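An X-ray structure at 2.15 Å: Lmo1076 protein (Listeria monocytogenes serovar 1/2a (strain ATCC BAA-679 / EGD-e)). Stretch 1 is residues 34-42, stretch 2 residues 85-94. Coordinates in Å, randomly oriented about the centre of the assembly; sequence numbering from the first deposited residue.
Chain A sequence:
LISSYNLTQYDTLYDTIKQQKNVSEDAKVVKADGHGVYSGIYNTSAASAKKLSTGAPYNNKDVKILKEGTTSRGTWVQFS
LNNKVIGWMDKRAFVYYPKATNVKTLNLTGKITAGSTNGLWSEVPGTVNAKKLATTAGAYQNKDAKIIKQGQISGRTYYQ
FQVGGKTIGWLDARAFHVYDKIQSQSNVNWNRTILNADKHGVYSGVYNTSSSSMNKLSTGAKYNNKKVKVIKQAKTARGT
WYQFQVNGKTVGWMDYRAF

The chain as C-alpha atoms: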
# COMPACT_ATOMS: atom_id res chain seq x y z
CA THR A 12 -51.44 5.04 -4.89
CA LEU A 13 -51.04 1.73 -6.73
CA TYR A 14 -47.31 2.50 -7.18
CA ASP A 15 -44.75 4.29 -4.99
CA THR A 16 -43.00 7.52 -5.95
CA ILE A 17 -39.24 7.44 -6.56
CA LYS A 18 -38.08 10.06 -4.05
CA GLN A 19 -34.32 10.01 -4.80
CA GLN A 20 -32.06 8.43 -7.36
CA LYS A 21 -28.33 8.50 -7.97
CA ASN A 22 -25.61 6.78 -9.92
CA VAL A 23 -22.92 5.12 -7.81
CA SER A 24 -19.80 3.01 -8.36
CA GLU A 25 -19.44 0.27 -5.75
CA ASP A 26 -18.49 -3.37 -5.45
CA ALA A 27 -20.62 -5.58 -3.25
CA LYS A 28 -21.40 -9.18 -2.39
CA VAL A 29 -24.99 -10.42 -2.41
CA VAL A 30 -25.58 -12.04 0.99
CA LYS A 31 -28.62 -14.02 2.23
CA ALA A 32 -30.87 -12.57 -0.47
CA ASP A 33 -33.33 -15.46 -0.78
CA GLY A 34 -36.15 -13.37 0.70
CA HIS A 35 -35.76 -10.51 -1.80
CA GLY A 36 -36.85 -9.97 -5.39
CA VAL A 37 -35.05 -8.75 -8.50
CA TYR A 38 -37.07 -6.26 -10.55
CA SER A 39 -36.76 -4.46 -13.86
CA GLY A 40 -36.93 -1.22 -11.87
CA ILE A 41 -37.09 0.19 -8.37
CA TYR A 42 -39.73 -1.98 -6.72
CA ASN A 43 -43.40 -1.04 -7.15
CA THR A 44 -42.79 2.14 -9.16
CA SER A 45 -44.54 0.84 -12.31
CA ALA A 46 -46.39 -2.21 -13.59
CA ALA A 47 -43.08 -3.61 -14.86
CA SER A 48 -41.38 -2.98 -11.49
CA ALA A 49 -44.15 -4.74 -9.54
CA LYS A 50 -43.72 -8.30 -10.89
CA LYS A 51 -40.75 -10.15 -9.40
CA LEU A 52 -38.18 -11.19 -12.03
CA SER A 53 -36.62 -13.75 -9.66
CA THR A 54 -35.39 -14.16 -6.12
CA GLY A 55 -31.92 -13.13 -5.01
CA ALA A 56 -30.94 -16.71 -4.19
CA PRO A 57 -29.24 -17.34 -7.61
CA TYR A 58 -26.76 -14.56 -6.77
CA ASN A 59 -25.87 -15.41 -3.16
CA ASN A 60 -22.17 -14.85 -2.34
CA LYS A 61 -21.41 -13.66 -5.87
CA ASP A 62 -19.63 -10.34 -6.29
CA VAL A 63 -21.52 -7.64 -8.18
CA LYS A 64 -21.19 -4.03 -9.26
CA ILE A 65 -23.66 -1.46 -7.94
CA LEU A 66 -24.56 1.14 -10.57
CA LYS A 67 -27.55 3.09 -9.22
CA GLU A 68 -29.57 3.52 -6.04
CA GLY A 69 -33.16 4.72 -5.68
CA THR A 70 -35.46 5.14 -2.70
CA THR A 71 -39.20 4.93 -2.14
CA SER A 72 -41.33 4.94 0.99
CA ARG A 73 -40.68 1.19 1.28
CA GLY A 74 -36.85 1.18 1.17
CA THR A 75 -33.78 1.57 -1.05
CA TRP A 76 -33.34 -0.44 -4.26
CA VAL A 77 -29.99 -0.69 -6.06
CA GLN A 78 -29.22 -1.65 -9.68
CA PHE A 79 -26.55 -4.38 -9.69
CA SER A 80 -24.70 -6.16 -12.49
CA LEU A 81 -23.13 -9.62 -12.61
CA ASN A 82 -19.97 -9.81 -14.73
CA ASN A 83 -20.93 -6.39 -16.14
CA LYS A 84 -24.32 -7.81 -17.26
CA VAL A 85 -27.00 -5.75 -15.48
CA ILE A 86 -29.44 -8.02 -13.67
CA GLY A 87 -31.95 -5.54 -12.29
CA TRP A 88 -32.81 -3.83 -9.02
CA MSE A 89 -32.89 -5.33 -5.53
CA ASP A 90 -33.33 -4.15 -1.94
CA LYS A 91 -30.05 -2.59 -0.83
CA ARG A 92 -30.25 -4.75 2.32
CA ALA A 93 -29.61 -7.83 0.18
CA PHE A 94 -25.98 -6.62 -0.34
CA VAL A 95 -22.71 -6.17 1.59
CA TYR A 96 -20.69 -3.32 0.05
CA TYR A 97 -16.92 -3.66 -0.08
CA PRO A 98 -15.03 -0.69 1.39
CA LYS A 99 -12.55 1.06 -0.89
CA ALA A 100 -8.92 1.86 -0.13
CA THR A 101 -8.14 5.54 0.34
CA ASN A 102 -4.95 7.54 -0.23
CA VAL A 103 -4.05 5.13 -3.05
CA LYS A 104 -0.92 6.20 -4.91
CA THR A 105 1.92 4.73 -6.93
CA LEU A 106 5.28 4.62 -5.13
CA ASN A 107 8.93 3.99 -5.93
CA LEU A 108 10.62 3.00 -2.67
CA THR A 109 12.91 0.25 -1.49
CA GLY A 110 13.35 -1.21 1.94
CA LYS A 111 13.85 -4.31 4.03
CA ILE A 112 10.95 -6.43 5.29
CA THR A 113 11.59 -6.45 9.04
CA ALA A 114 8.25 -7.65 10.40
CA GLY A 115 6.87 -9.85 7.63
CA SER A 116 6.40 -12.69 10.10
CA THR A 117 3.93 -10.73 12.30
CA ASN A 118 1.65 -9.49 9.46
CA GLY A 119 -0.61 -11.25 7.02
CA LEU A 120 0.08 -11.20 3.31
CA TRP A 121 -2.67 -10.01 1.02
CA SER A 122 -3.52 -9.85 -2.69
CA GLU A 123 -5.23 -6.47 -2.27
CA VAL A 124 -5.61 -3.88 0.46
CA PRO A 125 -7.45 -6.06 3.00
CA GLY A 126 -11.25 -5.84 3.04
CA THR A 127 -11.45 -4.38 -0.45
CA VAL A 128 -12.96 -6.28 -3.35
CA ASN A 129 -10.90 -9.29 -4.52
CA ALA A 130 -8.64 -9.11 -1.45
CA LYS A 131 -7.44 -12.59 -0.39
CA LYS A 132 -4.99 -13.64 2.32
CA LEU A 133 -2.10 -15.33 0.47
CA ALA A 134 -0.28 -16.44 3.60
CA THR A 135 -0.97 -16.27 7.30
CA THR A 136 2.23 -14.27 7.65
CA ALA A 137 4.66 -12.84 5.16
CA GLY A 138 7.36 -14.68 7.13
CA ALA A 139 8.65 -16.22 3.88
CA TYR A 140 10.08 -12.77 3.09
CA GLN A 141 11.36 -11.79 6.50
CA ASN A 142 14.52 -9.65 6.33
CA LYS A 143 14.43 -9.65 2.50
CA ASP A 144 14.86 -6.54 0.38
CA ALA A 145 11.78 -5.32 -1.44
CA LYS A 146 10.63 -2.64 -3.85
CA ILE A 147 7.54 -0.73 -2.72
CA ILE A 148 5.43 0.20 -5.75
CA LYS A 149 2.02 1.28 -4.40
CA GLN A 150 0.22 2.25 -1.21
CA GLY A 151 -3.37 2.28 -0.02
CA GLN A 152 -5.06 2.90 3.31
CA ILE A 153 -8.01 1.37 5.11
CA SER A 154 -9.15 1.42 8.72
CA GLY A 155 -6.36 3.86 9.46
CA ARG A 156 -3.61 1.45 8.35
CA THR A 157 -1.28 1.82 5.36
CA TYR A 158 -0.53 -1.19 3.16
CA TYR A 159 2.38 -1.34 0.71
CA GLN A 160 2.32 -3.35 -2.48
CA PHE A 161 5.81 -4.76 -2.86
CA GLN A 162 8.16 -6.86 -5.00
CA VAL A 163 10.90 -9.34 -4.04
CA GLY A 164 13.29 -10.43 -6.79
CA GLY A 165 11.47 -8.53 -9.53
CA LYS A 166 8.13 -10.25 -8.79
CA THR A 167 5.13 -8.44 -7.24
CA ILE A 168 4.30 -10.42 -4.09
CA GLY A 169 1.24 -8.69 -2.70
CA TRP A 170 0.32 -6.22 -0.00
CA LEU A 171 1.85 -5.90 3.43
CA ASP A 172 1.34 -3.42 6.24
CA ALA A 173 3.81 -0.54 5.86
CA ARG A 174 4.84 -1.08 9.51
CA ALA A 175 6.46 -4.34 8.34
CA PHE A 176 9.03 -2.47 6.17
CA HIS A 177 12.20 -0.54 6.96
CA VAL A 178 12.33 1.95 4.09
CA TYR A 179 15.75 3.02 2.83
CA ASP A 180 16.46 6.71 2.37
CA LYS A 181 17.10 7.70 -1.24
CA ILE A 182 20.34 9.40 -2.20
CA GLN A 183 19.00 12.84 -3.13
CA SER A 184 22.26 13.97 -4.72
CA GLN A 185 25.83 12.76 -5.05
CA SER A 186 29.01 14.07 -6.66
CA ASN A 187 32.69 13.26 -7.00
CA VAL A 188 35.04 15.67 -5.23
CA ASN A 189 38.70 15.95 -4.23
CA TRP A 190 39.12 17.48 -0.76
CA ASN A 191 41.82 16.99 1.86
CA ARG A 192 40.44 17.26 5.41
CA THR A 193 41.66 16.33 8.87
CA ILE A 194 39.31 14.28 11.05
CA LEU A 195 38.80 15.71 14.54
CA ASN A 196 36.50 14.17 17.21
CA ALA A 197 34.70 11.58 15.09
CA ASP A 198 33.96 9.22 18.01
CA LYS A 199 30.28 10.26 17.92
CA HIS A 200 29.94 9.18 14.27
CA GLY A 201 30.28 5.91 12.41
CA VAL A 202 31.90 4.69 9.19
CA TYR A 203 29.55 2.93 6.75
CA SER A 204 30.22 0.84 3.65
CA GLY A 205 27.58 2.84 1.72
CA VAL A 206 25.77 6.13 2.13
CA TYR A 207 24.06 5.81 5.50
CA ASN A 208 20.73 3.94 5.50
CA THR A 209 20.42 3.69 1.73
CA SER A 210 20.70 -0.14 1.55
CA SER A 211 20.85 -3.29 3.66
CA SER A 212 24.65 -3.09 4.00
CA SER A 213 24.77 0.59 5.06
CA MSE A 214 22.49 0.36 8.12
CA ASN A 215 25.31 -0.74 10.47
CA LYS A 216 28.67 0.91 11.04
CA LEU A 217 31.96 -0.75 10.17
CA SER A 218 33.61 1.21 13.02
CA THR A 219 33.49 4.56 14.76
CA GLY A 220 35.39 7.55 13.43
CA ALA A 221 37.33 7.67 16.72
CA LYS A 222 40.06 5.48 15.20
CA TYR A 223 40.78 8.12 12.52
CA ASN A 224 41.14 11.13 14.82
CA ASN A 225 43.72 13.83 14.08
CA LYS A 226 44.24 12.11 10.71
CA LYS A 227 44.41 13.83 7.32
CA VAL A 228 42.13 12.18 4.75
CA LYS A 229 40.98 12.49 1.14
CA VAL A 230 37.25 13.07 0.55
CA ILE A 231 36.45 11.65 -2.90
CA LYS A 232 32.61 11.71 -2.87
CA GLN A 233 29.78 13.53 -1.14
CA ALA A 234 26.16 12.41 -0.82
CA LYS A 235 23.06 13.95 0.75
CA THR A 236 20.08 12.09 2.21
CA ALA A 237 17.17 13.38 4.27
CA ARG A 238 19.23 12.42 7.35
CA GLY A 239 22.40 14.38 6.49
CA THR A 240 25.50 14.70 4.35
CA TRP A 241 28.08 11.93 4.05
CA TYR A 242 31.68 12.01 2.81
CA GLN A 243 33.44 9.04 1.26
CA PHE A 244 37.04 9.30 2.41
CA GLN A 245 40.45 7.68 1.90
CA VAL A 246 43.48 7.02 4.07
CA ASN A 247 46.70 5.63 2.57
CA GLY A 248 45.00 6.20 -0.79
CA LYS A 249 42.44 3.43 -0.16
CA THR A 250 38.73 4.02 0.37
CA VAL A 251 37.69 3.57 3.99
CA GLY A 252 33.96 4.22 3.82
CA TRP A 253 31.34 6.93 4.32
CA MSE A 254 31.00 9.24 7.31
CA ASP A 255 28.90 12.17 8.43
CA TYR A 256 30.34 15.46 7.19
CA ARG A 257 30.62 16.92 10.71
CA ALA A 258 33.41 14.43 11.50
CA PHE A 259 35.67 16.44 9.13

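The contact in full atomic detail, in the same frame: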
# COMPACT_ATOMS: atom_id res chain seq x y z
N GLY A 34 -34.87 -14.00 0.43
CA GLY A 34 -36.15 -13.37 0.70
C GLY A 34 -36.36 -12.03 0.01
O GLY A 34 -37.19 -11.24 0.45
N HIS A 35 -35.62 -11.76 -1.06
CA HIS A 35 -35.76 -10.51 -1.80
C HIS A 35 -35.95 -10.80 -3.28
O HIS A 35 -35.52 -11.83 -3.79
CB HIS A 35 -34.54 -9.61 -1.65
CG HIS A 35 -34.34 -9.09 -0.27
ND1 HIS A 35 -33.36 -9.58 0.57
CD2 HIS A 35 -34.97 -8.11 0.42
CE1 HIS A 35 -33.40 -8.93 1.72
NE2 HIS A 35 -34.37 -8.04 1.65
N GLY A 36 -36.57 -9.85 -3.97
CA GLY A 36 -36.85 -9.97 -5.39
C GLY A 36 -35.93 -9.11 -6.23
O GLY A 36 -35.42 -8.08 -5.78
N VAL A 37 -35.71 -9.54 -7.47
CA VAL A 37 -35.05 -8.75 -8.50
C VAL A 37 -36.13 -8.21 -9.43
O VAL A 37 -37.06 -8.93 -9.80
CB VAL A 37 -34.01 -9.59 -9.28
CG1 VAL A 37 -33.26 -8.73 -10.30
CG2 VAL A 37 -33.04 -10.27 -8.32
N TYR A 38 -36.02 -6.93 -9.79
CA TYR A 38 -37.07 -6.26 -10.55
C TYR A 38 -36.44 -5.49 -11.71
O TYR A 38 -35.26 -5.12 -11.67
CB TYR A 38 -37.90 -5.33 -9.66
CG TYR A 38 -38.60 -6.05 -8.51
CD1 TYR A 38 -37.95 -6.27 -7.30
CD2 TYR A 38 -39.91 -6.51 -8.65
CE1 TYR A 38 -38.59 -6.93 -6.24
CE2 TYR A 38 -40.55 -7.18 -7.60
CZ TYR A 38 -39.88 -7.39 -6.40
OH TYR A 38 -40.51 -8.05 -5.36
N SER A 39 -37.23 -5.27 -12.75
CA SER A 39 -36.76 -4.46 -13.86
C SER A 39 -36.48 -3.03 -13.42
O SER A 39 -35.69 -2.33 -14.06
CB SER A 39 -37.79 -4.47 -15.00
OG SER A 39 -38.98 -3.79 -14.63
N GLY A 40 -37.12 -2.57 -12.35
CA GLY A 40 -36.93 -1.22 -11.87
C GLY A 40 -37.03 -1.18 -10.36
O GLY A 40 -37.22 -2.21 -9.72
N ILE A 41 -36.86 0.01 -9.79
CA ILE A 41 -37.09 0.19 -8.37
C ILE A 41 -38.46 -0.36 -8.03
O ILE A 41 -39.46 -0.03 -8.68
CB ILE A 41 -36.98 1.68 -8.00
CG1 ILE A 41 -35.59 2.21 -8.33
CG2 ILE A 41 -37.29 1.90 -6.53
CD1 ILE A 41 -35.53 3.73 -8.40
N TYR A 42 -38.52 -1.20 -7.00
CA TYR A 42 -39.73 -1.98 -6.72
C TYR A 42 -40.98 -1.11 -6.63
O TYR A 42 -40.99 -0.04 -6.00
CB TYR A 42 -39.54 -2.77 -5.44
CG TYR A 42 -40.78 -3.48 -4.97
CD1 TYR A 42 -41.31 -4.54 -5.70
CD2 TYR A 42 -41.40 -3.13 -3.78
CE1 TYR A 42 -42.44 -5.22 -5.27
CE2 TYR A 42 -42.54 -3.80 -3.33
CZ TYR A 42 -43.05 -4.84 -4.08
OH TYR A 42 -44.17 -5.51 -3.64
N VAL A 85 -26.02 -6.23 -16.46
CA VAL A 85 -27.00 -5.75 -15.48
C VAL A 85 -28.06 -6.82 -15.28
O VAL A 85 -28.54 -7.46 -16.23
CB VAL A 85 -27.65 -4.41 -15.88
CG1 VAL A 85 -26.63 -3.27 -15.88
CG2 VAL A 85 -28.43 -4.50 -17.19
N ILE A 86 -28.42 -7.05 -14.02
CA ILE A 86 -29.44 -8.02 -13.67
C ILE A 86 -30.76 -7.34 -13.39
O ILE A 86 -31.81 -7.79 -13.86
CB ILE A 86 -28.97 -8.86 -12.47
CG1 ILE A 86 -27.61 -9.50 -12.77
CG2 ILE A 86 -30.01 -9.89 -12.12
CD1 ILE A 86 -27.54 -10.21 -14.11
N GLY A 87 -30.74 -6.25 -12.64
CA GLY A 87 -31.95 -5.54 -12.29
C GLY A 87 -31.73 -4.73 -11.03
O GLY A 87 -30.62 -4.29 -10.74
N TRP A 88 -32.82 -4.56 -10.28
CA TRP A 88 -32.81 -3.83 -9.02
C TRP A 88 -33.21 -4.75 -7.88
O TRP A 88 -34.10 -5.59 -8.02
CB TRP A 88 -33.78 -2.67 -9.04
CG TRP A 88 -33.48 -1.70 -10.07
CD1 TRP A 88 -33.59 -1.88 -11.42
CD2 TRP A 88 -33.03 -0.37 -9.88
NE1 TRP A 88 -33.23 -0.74 -12.07
CE2 TRP A 88 -32.89 0.21 -11.15
CE3 TRP A 88 -32.73 0.40 -8.74
CZ2 TRP A 88 -32.45 1.53 -11.32
CZ3 TRP A 88 -32.31 1.71 -8.92
CH2 TRP A 88 -32.18 2.26 -10.20
N MSE A 89 -32.57 -4.56 -6.73
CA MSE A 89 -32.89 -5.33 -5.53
C MSE A 89 -32.68 -4.47 -4.28
O MSE A 89 -31.87 -3.53 -4.29
CB MSE A 89 -32.04 -6.60 -5.49
CG MSE A 89 -32.26 -7.47 -4.26
SE MSE A 89 -31.77 -9.36 -4.49
CE MSE A 89 -29.89 -9.18 -5.05
N ASP A 90 -33.46 -4.78 -3.25
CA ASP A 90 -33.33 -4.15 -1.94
C ASP A 90 -31.86 -4.04 -1.56
O ASP A 90 -31.14 -5.04 -1.55
CB ASP A 90 -34.09 -4.98 -0.90
CG ASP A 90 -34.49 -4.19 0.34
OD1 ASP A 90 -33.73 -3.33 0.83
OD2 ASP A 90 -35.61 -4.45 0.84
N LYS A 91 -31.44 -2.82 -1.23
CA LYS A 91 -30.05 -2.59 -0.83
C LYS A 91 -29.62 -3.49 0.32
O LYS A 91 -28.44 -3.85 0.43
CB LYS A 91 -29.87 -1.12 -0.44
CG LYS A 91 -28.47 -0.74 -0.03
CD LYS A 91 -28.39 0.75 0.13
CE LYS A 91 -26.97 1.19 0.32
NZ LYS A 91 -26.91 2.68 0.40
N ARG A 92 -30.57 -3.90 1.18
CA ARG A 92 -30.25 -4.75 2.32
C ARG A 92 -29.78 -6.14 1.89
O ARG A 92 -29.11 -6.82 2.66
CB ARG A 92 -31.47 -4.89 3.24
CG ARG A 92 -31.79 -3.65 4.09
CD ARG A 92 -33.09 -3.85 4.88
NE ARG A 92 -34.21 -4.08 3.97
CZ ARG A 92 -35.38 -4.62 4.30
NH1 ARG A 92 -35.63 -5.03 5.56
NH2 ARG A 92 -36.31 -4.78 3.36
N ALA A 93 -30.10 -6.55 0.67
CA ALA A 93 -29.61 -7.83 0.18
C ALA A 93 -28.10 -7.84 -0.11
O ALA A 93 -27.58 -8.89 -0.50
CB ALA A 93 -30.38 -8.23 -1.08
N PHE A 94 -27.37 -6.73 0.09
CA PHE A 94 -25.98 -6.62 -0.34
C PHE A 94 -25.06 -6.20 0.81
O PHE A 94 -25.46 -5.44 1.69
CB PHE A 94 -25.78 -5.59 -1.48
CG PHE A 94 -26.65 -5.80 -2.68
CD1 PHE A 94 -27.97 -5.36 -2.70
CD2 PHE A 94 -26.14 -6.39 -3.83
CE1 PHE A 94 -28.76 -5.54 -3.83
CE2 PHE A 94 -26.92 -6.57 -4.95
CZ PHE A 94 -28.22 -6.14 -4.95

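What forms the apolar centre of the contact? The indole of Trp-88 does, covered on one face by the backbone of Gly-40 and the side chain of Ile-41. Gly-40 CA lies 3.8 Å from the centroid of the five-membered ring, the ring of Trp-88 CD1 and NE1, and Ile-41 CG1 lies 3.7 Å from that of the six-membered ring. Both are CH-pi contacts, so a broad, flat side chain suits the place: each ring receives its own aliphatic carbon. Gly-40 meets the indole with its CA; a CB there would point away and has room, so this contact does not by itself require glycine.

How does the apolar packing continue? Val-37 spreads its two methyls along the strand, CG1 3.9 Å from Ile-86 CG2 and CG2 4.1 Å from SE of the selenomethionine Met-89. Next to Ile-86 in the strand is Gly-87, where a side chain would not fit: a CB would clash with Tyr-38 O and Val-37 CG1, and the backbone angles themselves call for glycine.

What joins the backbones? Tyr-38 and Trp-88 form a single antiparallel bridge with two hydrogen bonds, Tyr-38 N to Trp-88 O and Trp-88 N to Tyr-38 O, each 2.9 Å. Trp-88 O also receives a CA-H...O contact from Val-37 CA at 3.3 Å. In all, the two stretches bury 574 Å² between them.

What lies at the polar edge? His-35 points toward the second stretch, its CD2 3.5 Å from Asp-90 CB and its ND1 3.7 Å from Ala-93 CB. The small Ala-93 lets the ring come close, but ND1 is buried without a polar partner. Asp-90 holds Arg-92 in place through a salt bridge, Arg-92 NH2 to Asp-90 OD2 at 2.6 Å, and the guanidinium presents a face to His-35 NE2, 4.2 Å from Arg-92 NH2.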